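PDB 4FVS: putative lipoprotein from Parabacteroides distasonis, which is of unknown function but, as a putative exported lipoprotein with a YmcC-like fold from the LolA/LolB clan, probably binds lipid. Local coordinates for residues F6-T11 / Q45-D50; G13-R18 / S32-E37; F75-K80 / I103-P108. One frame throughout, in Å; residues are numbered along the deposited sequence.

Contact 1: residues F6-T11 / Q45-D50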
ATOM      1  N   PHE A   6       9.440  11.712   3.023  1.00 61.82           N
ATOM      2  CA  PHE A   6       8.027  11.387   2.980  1.00 57.94           C
ATOM      3  C   PHE A   6       7.746  10.466   1.788  1.00 59.03           C
ATOM      4  O   PHE A   6       7.823  10.902   0.641  1.00 61.09           O
ATOM      5  CB  PHE A   6       7.219  12.691   2.900  1.00 61.18           C
ATOM      6  CG  PHE A   6       5.863  12.638   3.548  1.00 61.35           C
ATOM      7  CD1 PHE A   6       5.716  12.899   4.899  1.00 65.23           C
ATOM      8  CD2 PHE A   6       4.722  12.372   2.797  1.00 61.76           C
ATOM      9  CE1 PHE A   6       4.455  12.866   5.493  1.00 65.45           C
ATOM     10  CE2 PHE A   6       3.463  12.339   3.395  1.00 63.24           C
ATOM     11  CZ  PHE A   6       3.339  12.584   4.736  1.00 62.33           C
ATOM     12  N   PHE A   7       7.436   9.184   2.056  1.00 50.25           N
ATOM     13  CA  PHE A   7       7.172   8.218   0.996  1.00 46.24           C
ATOM     14  C   PHE A   7       5.673   8.206   0.634  1.00 51.07           C
ATOM     15  O   PHE A   7       5.010   7.170   0.719  1.00 50.42           O
ATOM     16  CB  PHE A   7       7.674   6.823   1.393  1.00 44.81           C
ATOM     17  CG  PHE A   7       9.173   6.788   1.550  1.00 47.17           C
ATOM     18  CD1 PHE A   7      10.005   6.836   0.438  1.00 49.43           C
ATOM     19  CD2 PHE A   7       9.754   6.741   2.812  1.00 50.68           C
ATOM     20  CE1 PHE A   7      11.386   6.817   0.582  1.00 52.19           C
ATOM     21  CE2 PHE A   7      11.138   6.729   2.953  1.00 55.65           C
ATOM     22  CZ  PHE A   7      11.947   6.763   1.832  1.00 54.03           C
ATOM     23  N   PHE A   8       5.156   9.368   0.209  1.00 48.35           N
ATOM     24  CA  PHE A   8       3.769   9.576  -0.181  1.00 46.94           C
ATOM     25  C   PHE A   8       3.606  10.982  -0.733  1.00 54.57           C
ATOM     26  O   PHE A   8       4.347  11.848  -0.277  1.00 57.68           O
ATOM     27  CB  PHE A   8       2.866   9.362   1.040  1.00 47.75           C
ATOM     28  CG  PHE A   8       1.401   9.107   0.769  1.00 47.67           C
ATOM     29  CD1 PHE A   8       0.970   7.883   0.263  1.00 46.80           C
ATOM     30  CD2 PHE A   8       0.446  10.067   1.078  1.00 50.40           C
ATOM     31  CE1 PHE A   8      -0.377   7.645   0.022  1.00 46.23           C
ATOM     32  CE2 PHE A   8      -0.906   9.818   0.854  1.00 51.87           C
ATOM     33  CZ  PHE A   8      -1.308   8.605   0.335  1.00 47.04           C
ATOM     34  N   PRO A   9       2.668  11.276  -1.682  1.00 51.12           N
ATOM     35  CA  PRO A   9       2.517  12.662  -2.160  1.00 53.30           C
ATOM     36  C   PRO A   9       2.195  13.599  -0.999  1.00 63.11           C
ATOM     37  O   PRO A   9       1.477  13.206  -0.079  1.00 63.52           O
ATOM     38  CB  PRO A   9       1.369  12.560  -3.162  1.00 53.55           C
ATOM     39  CG  PRO A   9       1.403  11.173  -3.610  1.00 55.84           C
ATOM     40  CD  PRO A   9       1.715  10.391  -2.380  1.00 50.35           C
ATOM     41  N   GLN A  10       2.775  14.798  -0.999  1.00 63.54           N
ATOM     42  CA  GLN A  10       2.602  15.717   0.117  1.00 66.60           C
ATOM     43  C   GLN A  10       2.176  17.130  -0.348  1.00 75.82           C
ATOM     44  O   GLN A  10       2.279  18.080   0.436  1.00 78.80           O
ATOM     45  CB  GLN A  10       3.916  15.786   0.934  1.00 69.48           C
ATOM     46  CG  GLN A  10       5.171  16.071   0.091  1.00 83.52           C
ATOM     47  CD  GLN A  10       6.441  16.237   0.886  1.00109.02           C
ATOM     48  OE1 GLN A  10       6.496  16.095   2.110  1.00103.64           O
ATOM     49  NE2 GLN A  10       7.507  16.561   0.192  1.00111.55           N
ATOM     50  N   THR A  11       1.693  17.262  -1.601  1.00 72.50           N
ATOM     51  CA  THR A  11       1.241  18.549  -2.135  1.00 76.04           C
ATOM     52  C   THR A  11      -0.272  18.510  -2.284  1.00 79.65           C
ATOM     53  O   THR A  11      -0.792  17.604  -2.928  1.00 76.16           O
ATOM     54  CB  THR A  11       1.948  18.886  -3.446  1.00 83.23           C
ATOM     55  OG1 THR A  11       3.352  18.942  -3.205  1.00 85.30           O
ATOM     56  CG2 THR A  11       1.471  20.213  -4.043  1.00 84.50           C
ATOM     57  N   GLN A  45       5.391  16.139   9.349  1.00 90.85           N
ATOM     58  CA  GLN A  45       4.261  16.446   8.473  1.00 89.42           C
ATOM     59  C   GLN A  45       3.180  15.383   8.540  1.00 87.22           C
ATOM     60  O   GLN A  45       3.494  14.221   8.746  1.00 84.63           O
ATOM     61  CB  GLN A  45       4.765  16.556   7.029  1.00 90.42           C
ATOM     62  CG  GLN A  45       3.862  17.361   6.107  1.00102.01           C
ATOM     63  CD  GLN A  45       4.454  17.508   4.737  1.00119.27           C
ATOM     64  OE1 GLN A  45       4.481  18.608   4.165  1.00116.31           O
ATOM     65  NE2 GLN A  45       4.946  16.406   4.179  1.00109.17           N
ATOM     66  N   GLU A  46       1.914  15.772   8.329  1.00 81.65           N
ATOM     67  CA  GLU A  46       0.776  14.853   8.270  1.00 77.61           C
ATOM     68  C   GLU A  46       0.014  15.116   6.970  1.00 78.57           C
ATOM     69  O   GLU A  46      -0.186  16.273   6.608  1.00 82.00           O
ATOM     70  CB  GLU A  46      -0.128  14.991   9.504  1.00 80.49           C
ATOM     71  CG  GLU A  46      -1.084  13.822   9.689  1.00 90.74           C
ATOM     72  CD  GLU A  46      -1.637  13.584  11.087  1.00116.32           C
ATOM     73  OE1 GLU A  46      -1.437  14.446  11.977  1.00103.59           O
ATOM     74  OE2 GLU A  46      -2.264  12.519  11.296  1.00113.91           O
ATOM     75  N   VAL A  47      -0.335  14.060   6.230  1.00 69.03           N
ATOM     76  CA  VAL A  47      -1.042  14.178   4.947  1.00 67.18           C
ATOM     77  C   VAL A  47      -2.275  13.274   4.963  1.00 67.09           C
ATOM     78  O   VAL A  47      -2.189  12.121   5.390  1.00 64.28           O
ATOM     79  CB  VAL A  47      -0.115  13.859   3.734  1.00 69.18           C
ATOM     80  CG1 VAL A  47      -0.905  13.672   2.441  1.00 67.76           C
ATOM     81  CG2 VAL A  47       0.937  14.941   3.547  1.00 71.75           C
ATOM     82  N   GLU A  48      -3.419  13.806   4.506  1.00 62.85           N
ATOM     83  CA  GLU A  48      -4.654  13.049   4.387  1.00 60.71           C
ATOM     84  C   GLU A  48      -5.078  13.042   2.903  1.00 62.60           C
ATOM     85  O   GLU A  48      -5.264  14.100   2.308  1.00 63.82           O
ATOM     86  CB  GLU A  48      -5.766  13.605   5.308  1.00 64.02           C
ATOM     87  CG  GLU A  48      -6.970  12.676   5.370  1.00 70.23           C
ATOM     88  CD  GLU A  48      -8.091  12.912   6.350  1.00 92.55           C
ATOM     89  OE1 GLU A  48      -7.882  12.500   7.508  1.00102.97           O
ATOM     90  OE2 GLU A  48      -9.238  13.148   5.901  1.00 83.97           O
ATOM     91  N   ALA A  49      -5.204  11.855   2.317  1.00 55.11           N
ATOM     92  CA  ALA A  49      -5.602  11.697   0.926  1.00 53.85           C
ATOM     93  C   ALA A  49      -6.881  10.877   0.783  1.00 57.76           C
ATOM     94  O   ALA A  49      -7.117   9.973   1.584  1.00 56.01           O
ATOM     95  CB  ALA A  49      -4.488  11.033   0.148  1.00 52.17           C
ATOM     96  N   ASP A  50      -7.707  11.211  -0.231  1.00 55.11           N
ATOM     97  CA  ASP A  50      -8.923  10.479  -0.584  1.00 54.46           C
ATOM     98  C   ASP A  50      -8.608   9.470  -1.651  1.00 52.34           C
ATOM     99  O   ASP A  50      -7.718   9.708  -2.470  1.00 49.73           O
ATOM    100  CB  ASP A  50     -10.054  11.405  -1.062  1.00 60.43           C
ATOM    101  CG  ASP A  50     -10.761  12.112   0.061  1.00 87.71           C
ATOM    102  OD1 ASP A  50     -11.417  11.424   0.869  1.00 89.09           O
ATOM    103  OD2 ASP A  50     -10.701  13.361   0.107  1.00103.58           O
TER
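Two phenylalanine rings from the loop 6-11 are laid against strand 45-50, meeting the side chains of Gln45, Val47 and Ala49, alternate residues whose side chains point toward the loop. The packed part is apolar. Phe6 meets Val47 obliquely through CE2 and CZ, with CZ 3.6 Å from Val47 CG2, while Phe8, its CG anti to the backbone N (chi1 -162°), turns a ring edge to the strand and sets CE2 3.8 Å from Ala49 CB. Val47 is shared: CG2 meets Phe6, and CG1 lies 3.5 Å from the carbonyl O of Pro9. Phe8 meets Trp16, and Phe6 meets Phe75, edge-to-face.

The looser, partly exposed side belongs to two glutamines. Gln45 is extended, its NE2 3.6 Å above the Phe6 ring plane but displaced toward the rim, with ring and amide planes perpendicular. The same NE2 donates to Gln10 OE1 at 2.6 Å and 155°, on a carbonyl lone pair, the two amides being almost perpendicular. Gln10 gets there from the crowded first-torsion position (chi1 51°). One amide nitrogen thus lies over the rim of a Phe6 face and ties loop to strand, fixing residues 6-11 to strand 44-54 beside buried apolar packing.

Contact 2: residues G13-R18 / S32-E37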
ATOM      1  N   GLY A  13      -3.904  18.832  -3.470  1.00 77.26           N
ATOM      2  CA  GLY A  13      -4.519  18.765  -4.793  1.00 77.64           C
ATOM      3  C   GLY A  13      -3.864  17.825  -5.790  1.00 79.55           C
ATOM      4  O   GLY A  13      -4.367  17.666  -6.912  1.00 79.73           O
ATOM      5  N   THR A  14      -2.729  17.202  -5.399  1.00 72.43           N
ATOM      6  CA  THR A  14      -2.011  16.257  -6.249  1.00 68.70           C
ATOM      7  C   THR A  14      -2.896  15.048  -6.444  1.00 67.14           C
ATOM      8  O   THR A  14      -3.501  14.566  -5.487  1.00 65.94           O
ATOM      9  CB  THR A  14      -0.653  15.916  -5.633  1.00 73.32           C
ATOM     10  OG1 THR A  14       0.148  17.092  -5.655  1.00 77.63           O
ATOM     11  CG2 THR A  14       0.074  14.796  -6.358  1.00 69.72           C
ATOM     12  N   VAL A  15      -3.015  14.598  -7.691  1.00 60.28           N
ATOM     13  CA  VAL A  15      -3.798  13.425  -8.063  1.00 55.17           C
ATOM     14  C   VAL A  15      -2.863  12.363  -8.663  1.00 57.23           C
ATOM     15  O   VAL A  15      -1.848  12.696  -9.277  1.00 57.78           O
ATOM     16  CB  VAL A  15      -4.977  13.758  -9.026  1.00 58.43           C
ATOM     17  CG1 VAL A  15      -6.070  14.556  -8.330  1.00 58.99           C
ATOM     18  CG2 VAL A  15      -4.503  14.468 -10.286  1.00 60.39           C
ATOM     19  N   TRP A  16      -3.196  11.091  -8.461  1.00 52.66           N
ATOM     20  CA  TRP A  16      -2.444   9.989  -9.033  1.00 52.14           C
ATOM     21  C   TRP A  16      -3.357   8.791  -9.247  1.00 50.77           C
ATOM     22  O   TRP A  16      -4.457   8.719  -8.694  1.00 47.98           O
ATOM     23  CB  TRP A  16      -1.185   9.607  -8.224  1.00 51.90           C
ATOM     24  CG  TRP A  16      -1.337   9.056  -6.840  1.00 51.63           C
ATOM     25  CD1 TRP A  16      -1.056   7.781  -6.446  1.00 52.96           C
ATOM     26  CD2 TRP A  16      -1.583   9.802  -5.640  1.00 51.92           C
ATOM     27  NE1 TRP A  16      -1.190   7.666  -5.083  1.00 52.32           N
ATOM     28  CE2 TRP A  16      -1.492   8.897  -4.559  1.00 54.64           C
ATOM     29  CE3 TRP A  16      -1.950  11.128  -5.378  1.00 55.49           C
ATOM     30  CZ2 TRP A  16      -1.741   9.279  -3.238  1.00 53.70           C
ATOM     31  CZ3 TRP A  16      -2.209  11.502  -4.066  1.00 57.23           C
ATOM     32  CH2 TRP A  16      -2.103  10.584  -3.013  1.00 55.62           C
ATOM     33  N   VAL A  17      -2.934   7.908 -10.160  1.00 46.12           N
ATOM     34  CA  VAL A  17      -3.657   6.714 -10.551  1.00 42.85           C
ATOM     35  C   VAL A  17      -2.710   5.555 -10.552  1.00 46.90           C
ATOM     36  O   VAL A  17      -1.661   5.611 -11.202  1.00 50.20           O
ATOM     37  CB  VAL A  17      -4.360   6.840 -11.936  1.00 47.07           C
ATOM     38  CG1 VAL A  17      -5.177   5.576 -12.255  1.00 45.17           C
ATOM     39  CG2 VAL A  17      -5.252   8.067 -12.005  1.00 48.09           C
ATOM     40  N   ARG A  18      -3.087   4.503  -9.825  1.00 40.58           N
ATOM     41  CA  ARG A  18      -2.429   3.199  -9.784  1.00 38.86           C
ATOM     42  C   ARG A  18      -3.409   2.214 -10.370  1.00 46.21           C
ATOM     43  O   ARG A  18      -4.598   2.284 -10.020  1.00 46.67           O
ATOM     44  CB  ARG A  18      -1.993   2.804  -8.358  1.00 32.08           C
ATOM     45  CG  ARG A  18      -0.730   3.527  -7.915  1.00 41.44           C
ATOM     46  CD  ARG A  18      -0.351   3.315  -6.458  1.00 42.31           C
ATOM     47  NE  ARG A  18      -0.146   1.903  -6.140  1.00 50.23           N
ATOM     48  CZ  ARG A  18      -0.862   1.247  -5.235  1.00 58.81           C
ATOM     49  NH1 ARG A  18      -1.793   1.877  -4.535  1.00 38.74           N
ATOM     50  NH2 ARG A  18      -0.626  -0.032  -4.997  1.00 53.05           N
ATOM     51  N   SER A  32      -7.708   5.580  -7.837  1.00 41.98           N
ATOM     52  CA  SER A  32      -7.523   7.012  -7.981  1.00 43.89           C
ATOM     53  C   SER A  32      -7.411   7.678  -6.632  1.00 50.12           C
ATOM     54  O   SER A  32      -8.227   7.424  -5.745  1.00 50.88           O
ATOM     55  CB  SER A  32      -8.662   7.616  -8.776  1.00 48.30           C
ATOM     56  OG  SER A  32      -8.769   6.933 -10.009  1.00 57.13           O
ATOM     57  N   TYR A  33      -6.392   8.526  -6.474  1.00 47.21           N
ATOM     58  CA  TYR A  33      -6.116   9.214  -5.221  1.00 48.20           C
ATOM     59  C   TYR A  33      -5.975  10.698  -5.403  1.00 54.52           C
ATOM     60  O   TYR A  33      -5.721  11.170  -6.513  1.00 54.88           O
ATOM     61  CB  TYR A  33      -4.809   8.705  -4.598  1.00 48.65           C
ATOM     62  CG  TYR A  33      -4.730   7.244  -4.231  1.00 48.01           C
ATOM     63  CD1 TYR A  33      -4.481   6.274  -5.200  1.00 48.43           C
ATOM     64  CD2 TYR A  33      -4.730   6.843  -2.900  1.00 48.44           C
ATOM     65  CE1 TYR A  33      -4.352   4.923  -4.858  1.00 46.29           C
ATOM     66  CE2 TYR A  33      -4.595   5.498  -2.545  1.00 47.99           C
ATOM     67  CZ  TYR A  33      -4.387   4.545  -3.527  1.00 54.54           C
ATOM     68  OH  TYR A  33      -4.226   3.234  -3.164  1.00 59.26           O
ATOM     69  N   GLN A  34      -6.082  11.431  -4.288  1.00 52.40           N
ATOM     70  CA  GLN A  34      -5.899  12.867  -4.252  1.00 55.74           C
ATOM     71  C   GLN A  34      -5.543  13.364  -2.844  1.00 63.78           C
ATOM     72  O   GLN A  34      -6.246  13.041  -1.893  1.00 63.74           O
ATOM     73  CB  GLN A  34      -7.138  13.603  -4.751  1.00 58.49           C
ATOM     74  CG  GLN A  34      -6.849  15.092  -4.856  1.00 72.92           C
ATOM     75  CD  GLN A  34      -8.040  15.895  -5.221  1.00 84.21           C
ATOM     76  OE1 GLN A  34      -9.158  15.635  -4.763  1.00 79.14           O
ATOM     77  NE2 GLN A  34      -7.795  16.939  -5.988  1.00 73.60           N
ATOM     78  N   VAL A  35      -4.487  14.188  -2.725  1.00 63.39           N
ATOM     79  CA  VAL A  35      -4.102  14.810  -1.455  1.00 65.39           C
ATOM     80  C   VAL A  35      -5.158  15.869  -1.105  1.00 75.46           C
ATOM     81  O   VAL A  35      -5.276  16.872  -1.808  1.00 77.91           O
ATOM     82  CB  VAL A  35      -2.677  15.411  -1.482  1.00 69.67           C
ATOM     83  CG1 VAL A  35      -2.360  16.119  -0.172  1.00 70.78           C
ATOM     84  CG2 VAL A  35      -1.634  14.346  -1.793  1.00 66.51           C
ATOM     85  N   ASP A  36      -5.935  15.621  -0.050  1.00 74.26           N
ATOM     86  CA  ASP A  36      -6.989  16.524   0.381  1.00 78.48           C
ATOM     87  C   ASP A  36      -6.423  17.595   1.331  1.00 86.25           C
ATOM     88  O   ASP A  36      -6.671  18.775   1.101  1.00 90.52           O
ATOM     89  CB  ASP A  36      -8.139  15.738   1.038  1.00 80.08           C
ATOM     90  CG  ASP A  36      -9.477  16.462   1.137  1.00105.53           C
ATOM     91  OD1 ASP A  36      -9.540  17.673   0.788  1.00111.24           O
ATOM     92  OD2 ASP A  36     -10.466  15.819   1.550  1.00115.04           O
ATOM     93  N   GLU A  37      -5.658  17.200   2.372  1.00 81.92           N
ATOM     94  CA  GLU A  37      -5.073  18.143   3.334  1.00 84.98           C
ATOM     95  C   GLU A  37      -3.626  17.780   3.709  1.00 86.43           C
ATOM     96  O   GLU A  37      -3.291  16.609   3.849  1.00 82.52           O
ATOM     97  CB  GLU A  37      -5.921  18.243   4.622  1.00 88.02           C
ATOM     98  CG  GLU A  37      -7.250  18.980   4.479  1.00107.03           C
ATOM     99  CD  GLU A  37      -7.217  20.425   4.001  1.00145.91           C
ATOM    100  OE1 GLU A  37      -6.291  21.172   4.398  1.00155.56           O
ATOM    101  OE2 GLU A  37      -8.143  20.817   3.253  1.00141.80           O
TER
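Backbone hydrogen bonds set the register of this antiparallel hairpin, formed by strands 15-22 and 27-41, whose local axes run at 154°. Trp16 and Tyr33 are the hydrogen-bonded pair: Tyr33 N reaches Trp16 O at 3.0 Å in the carbonyl plane, whereas the return bond, from Trp16 N to Tyr33 O, is 3.2 Å long and comes from above the Tyr33 carbonyl plane. Val15 with Gln34 and Val17 with Ser32 are the non-hydrogen-bonded pairs. Before residue 15 the pairing continues, Val35 N donating to Thr14 O almost along the C=O axis and Gly13 N to Val35 O at 2.9 Å.

Aromatic packing dominates the face that carries Trp16 and Tyr33. Trp16 has CG in the crowded position between N and the carbonyl carbon (chi1 65°), which carries the indole over toward Tyr33. Tyr33 CB stands over the centre of the six-membered ring of Trp16, a CH-pi contact of 3.3 Å to the centroid. The phenol ring runs on beside the five-membered ring, planes 5° apart but slid so far that they barely overlap. Trp16 CZ3 is 3.7 Å from Val35 CG2, approached obliquely.

The other face carries a smaller apolar touch, Val15 CG1 to Gln34 CG at 3.6 Å, side by side.

Polar ends gather past the tyrosine ring. Arg18 NH1 approaches Tyr33 OH near the guanidinium plane, but at an angle too poor for a hydrogen bond; Arg18 NH2 bonds instead to Thr209 OG1, and Tyr33 OH to Tyr53 OH. Glu81 adds a long, weak ion pair to Arg18 and a weak hydrogen bond to Tyr33 OH, so Arg18 may partly offset its charge.

Contact 3: residues F75-K80 / I103-P108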
ATOM      1  N   PHE A  75       8.840   7.761   8.913  1.00 50.67           N
ATOM      2  CA  PHE A  75       7.662   7.862   8.060  1.00 48.38           C
ATOM      3  C   PHE A  75       6.725   6.663   8.260  1.00 52.35           C
ATOM      4  O   PHE A  75       7.156   5.508   8.180  1.00 51.16           O
ATOM      5  CB  PHE A  75       8.065   7.980   6.573  1.00 49.89           C
ATOM      6  CG  PHE A  75       6.874   7.993   5.640  1.00 50.71           C
ATOM      7  CD1 PHE A  75       6.137   9.159   5.442  1.00 54.09           C
ATOM      8  CD2 PHE A  75       6.441   6.822   5.021  1.00 50.64           C
ATOM      9  CE1 PHE A  75       4.998   9.157   4.637  1.00 53.17           C
ATOM     10  CE2 PHE A  75       5.307   6.827   4.206  1.00 51.44           C
ATOM     11  CZ  PHE A  75       4.599   7.999   4.015  1.00 50.13           C
ATOM     12  N   PHE A  76       5.421   6.953   8.424  1.00 49.53           N
ATOM     13  CA  PHE A  76       4.367   5.949   8.616  1.00 46.89           C
ATOM     14  C   PHE A  76       3.207   6.136   7.640  1.00 51.08           C
ATOM     15  O   PHE A  76       2.870   7.250   7.261  1.00 53.24           O
ATOM     16  CB  PHE A  76       3.832   6.004  10.052  1.00 48.35           C
ATOM     17  CG  PHE A  76       4.888   5.841  11.125  1.00 48.41           C
ATOM     18  CD1 PHE A  76       5.627   6.934  11.569  1.00 50.95           C
ATOM     19  CD2 PHE A  76       5.132   4.598  11.700  1.00 45.95           C
ATOM     20  CE1 PHE A  76       6.609   6.775  12.539  1.00 52.10           C
ATOM     21  CE2 PHE A  76       6.110   4.446  12.671  1.00 47.90           C
ATOM     22  CZ  PHE A  76       6.841   5.535  13.085  1.00 48.55           C
ATOM     23  N   LEU A  77       2.580   5.036   7.269  1.00 46.19           N
ATOM     24  CA  LEU A  77       1.442   5.016   6.357  1.00 45.99           C
ATOM     25  C   LEU A  77       0.438   3.958   6.822  1.00 50.36           C
ATOM     26  O   LEU A  77       0.867   2.915   7.327  1.00 49.15           O
ATOM     27  CB  LEU A  77       1.972   4.705   4.945  1.00 45.41           C
ATOM     28  CG  LEU A  77       0.992   4.660   3.768  1.00 49.22           C
ATOM     29  CD1 LEU A  77       0.330   6.021   3.524  1.00 50.89           C
ATOM     30  CD2 LEU A  77       1.707   4.225   2.521  1.00 48.48           C
ATOM     31  N   ASP A  78      -0.886   4.206   6.647  1.00 48.43           N
ATOM     32  CA  ASP A  78      -1.902   3.219   7.023  1.00 48.17           C
ATOM     33  C   ASP A  78      -1.647   1.920   6.239  1.00 52.42           C
ATOM     34  O   ASP A  78      -1.496   1.954   5.005  1.00 53.14           O
ATOM     35  CB  ASP A  78      -3.335   3.752   6.800  1.00 50.57           C
ATOM     36  CG  ASP A  78      -4.403   3.128   7.704  1.00 61.45           C
ATOM     37  OD1 ASP A  78      -4.266   1.924   8.055  1.00 60.45           O
ATOM     38  OD2 ASP A  78      -5.397   3.826   8.018  1.00 68.48           O
ATOM     39  N   SER A  79      -1.559   0.782   6.974  1.00 47.15           N
ATOM     40  CA  SER A  79      -1.259  -0.554   6.442  1.00 45.34           C
ATOM     41  C   SER A  79      -2.252  -1.055   5.375  1.00 49.63           C
ATOM     42  O   SER A  79      -1.904  -2.004   4.679  1.00 50.35           O
ATOM     43  CB  SER A  79      -1.151  -1.595   7.555  1.00 47.91           C
ATOM     44  OG  SER A  79      -2.267  -1.615   8.423  1.00 60.38           O
ATOM     45  N   LYS A  80      -3.418  -0.395   5.175  1.00 47.76           N
ATOM     46  CA  LYS A  80      -4.413  -0.790   4.162  1.00 47.17           C
ATOM     47  C   LYS A  80      -3.877  -0.521   2.740  1.00 51.25           C
ATOM     48  O   LYS A  80      -4.325  -1.169   1.779  1.00 49.74           O
ATOM     49  CB  LYS A  80      -5.801  -0.109   4.376  1.00 48.99           C
ATOM     50  CG  LYS A  80      -5.862   1.408   4.271  1.00 46.67           C
ATOM     51  CD  LYS A  80      -7.280   1.868   4.349  1.00 49.01           C
ATOM     52  CE  LYS A  80      -7.419   3.312   4.679  1.00 55.11           C
ATOM     53  NZ  LYS A  80      -8.838   3.639   5.001  1.00 63.13           N
ATOM     54  N   ILE A 103       2.009   1.548   9.824  1.00 49.35           N
ATOM     55  CA  ILE A 103       3.303   0.868   9.771  1.00 48.83           C
ATOM     56  C   ILE A 103       4.367   1.791   9.166  1.00 52.29           C
ATOM     57  O   ILE A 103       4.059   2.608   8.296  1.00 53.36           O
ATOM     58  CB  ILE A 103       3.215  -0.465   9.004  1.00 51.10           C
ATOM     59  CG1 ILE A 103       2.635  -0.263   7.568  1.00 50.57           C
ATOM     60  CG2 ILE A 103       2.412  -1.488   9.831  1.00 52.26           C
ATOM     61  CD1 ILE A 103       2.759  -1.469   6.573  1.00 52.01           C
ATOM     62  N   ASN A 104       5.616   1.657   9.628  1.00 47.76           N
ATOM     63  CA  ASN A 104       6.727   2.463   9.127  1.00 47.98           C
ATOM     64  C   ASN A 104       7.204   1.975   7.767  1.00 53.40           C
ATOM     65  O   ASN A 104       7.036   0.792   7.425  1.00 51.33           O
ATOM     66  CB  ASN A 104       7.905   2.457  10.093  1.00 42.96           C
ATOM     67  CG  ASN A 104       8.670   1.154  10.171  1.00 53.85           C
ATOM     68  OD1 ASN A 104       8.113   0.069  10.136  1.00 49.04           O
ATOM     69  ND2 ASN A 104       9.973   1.228  10.296  1.00 51.89           N
ATOM     70  N   TYR A 105       7.830   2.905   7.012  1.00 50.89           N
ATOM     71  CA  TYR A 105       8.475   2.665   5.746  1.00 50.66           C
ATOM     72  C   TYR A 105       9.883   3.218   5.882  1.00 55.89           C
ATOM     73  O   TYR A 105      10.081   4.434   5.919  1.00 58.34           O
ATOM     74  CB  TYR A 105       7.678   3.254   4.561  1.00 52.97           C
ATOM     75  CG  TYR A 105       6.495   2.392   4.173  1.00 55.65           C
ATOM     76  CD1 TYR A 105       5.296   2.454   4.884  1.00 57.15           C
ATOM     77  CD2 TYR A 105       6.583   1.489   3.123  1.00 57.15           C
ATOM     78  CE1 TYR A 105       4.215   1.636   4.558  1.00 57.46           C
ATOM     79  CE2 TYR A 105       5.508   0.658   2.789  1.00 57.78           C
ATOM     80  CZ  TYR A 105       4.326   0.735   3.512  1.00 68.89           C
ATOM     81  OH  TYR A 105       3.251  -0.052   3.175  1.00 73.75           O
ATOM     82  N   PRO A 106      10.878   2.334   6.073  1.00 51.60           N
ATOM     83  CA  PRO A 106      12.260   2.806   6.241  1.00 52.75           C
ATOM     84  C   PRO A 106      12.792   3.522   4.992  1.00 57.69           C
ATOM     85  O   PRO A 106      12.354   3.248   3.885  1.00 56.83           O
ATOM     86  CB  PRO A 106      13.044   1.513   6.514  1.00 54.63           C
ATOM     87  CG  PRO A 106      12.022   0.521   6.961  1.00 58.15           C
ATOM     88  CD  PRO A 106      10.811   0.862   6.136  1.00 52.54           C
ATOM     89  N   ASN A 107      13.691   4.486   5.195  1.00 56.41           N
ATOM     90  CA  ASN A 107      14.348   5.295   4.176  1.00 58.06           C
ATOM     91  C   ASN A 107      15.756   4.745   3.930  1.00 65.42           C
ATOM     92  O   ASN A 107      16.652   4.939   4.760  1.00 68.36           O
ATOM     93  CB  ASN A 107      14.393   6.766   4.617  1.00 59.67           C
ATOM     94  CG  ASN A 107      15.154   7.716   3.715  1.00 71.71           C
ATOM     95  OD1 ASN A 107      15.401   7.452   2.525  1.00 63.32           O
ATOM     96  ND2 ASN A 107      15.488   8.876   4.266  1.00 59.17           N
ATOM     97  N   PRO A 108      15.983   4.082   2.785  1.00 59.93           N
ATOM     98  CA  PRO A 108      17.309   3.492   2.531  1.00 59.92           C
ATOM     99  C   PRO A 108      18.345   4.495   2.041  1.00 65.92           C
ATOM    100  O   PRO A 108      19.533   4.144   1.919  1.00 68.11           O
ATOM    101  CB  PRO A 108      17.020   2.467   1.457  1.00 60.40           C
ATOM    102  CG  PRO A 108      15.873   3.058   0.714  1.00 64.93           C
ATOM    103  CD  PRO A 108      15.029   3.767   1.704  1.00 59.47           C
TER
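Three backbone hydrogen bonds join residues 75-77 to residues 103-105. Leu77 and Ile103 exchange two: Leu77 N to Ile103 O, 3.0 Å and in the carbonyl plane, and Ile103 N to Leu77 O, 3.1 Å with the donor 32° out of the Leu77 carbonyl plane. Tyr105 N adds the third, 2.9 Å to Phe75 O. Between them Phe76 and Asn104 form the non-hydrogen-bonded pair, their CA atoms 4.2 Å apart.

Apolar contacts divide between the two faces. On the Leu77 face, Tyr105 CB sits in the plane of the Phe75 ring, 3.8 Å from CD2 at its edge, the two side chains running alongside. The phenol then crosses obliquely to Leu77, Tyr105 CE1 meeting Leu77 CB at 3.8 Å. Further on, Ile103 takes the crowded first-torsion position (chi1 55°), which brings CG1 beside Ser79 CB. On the other face, Phe76 CE2 lies 3.7 Å from Asn104 CB.

Polar groups bind residues outside the pair. Asn104 OD1 accepts from Asp121 N, Ser79 OG pairs with Asn101 O, and Arg144 makes a cation-pi contact with Tyr105. This is short antiparallel edge pairing, in which strand 102-104 extends the strongly curved beta-sheet expected of a LolA/LolB-like fold.

Contact 2 is nested within the chain loop closed by contact 1, and contact 3 follows in series. Contacts 1 and 2 have centres 9 Å apart and lie on neighbouring strands, 44-54 for contact 1 and 27-41 for contact 2, joined where Asp50 N probably hydrogen-bonds Gln34 O. Contact 3 is centred 12 Å from contact 1 and 18 Å from contact 2, with no direct touch between contacts 2 and 3. Strand 60-71 separates strands 44-54 and 74-78. Phe6, Phe7 and Phe8 all pack on Phe75, with Phe8 CB 3.7 Å from Phe75 CZ. Loop 6-11 thus packs against strands 44-54 and 74-78 and joins contacts 1 and 3, consistent with the curved antiparallel sheet of the LolA/LolB clan, whose members handle lipoproteins.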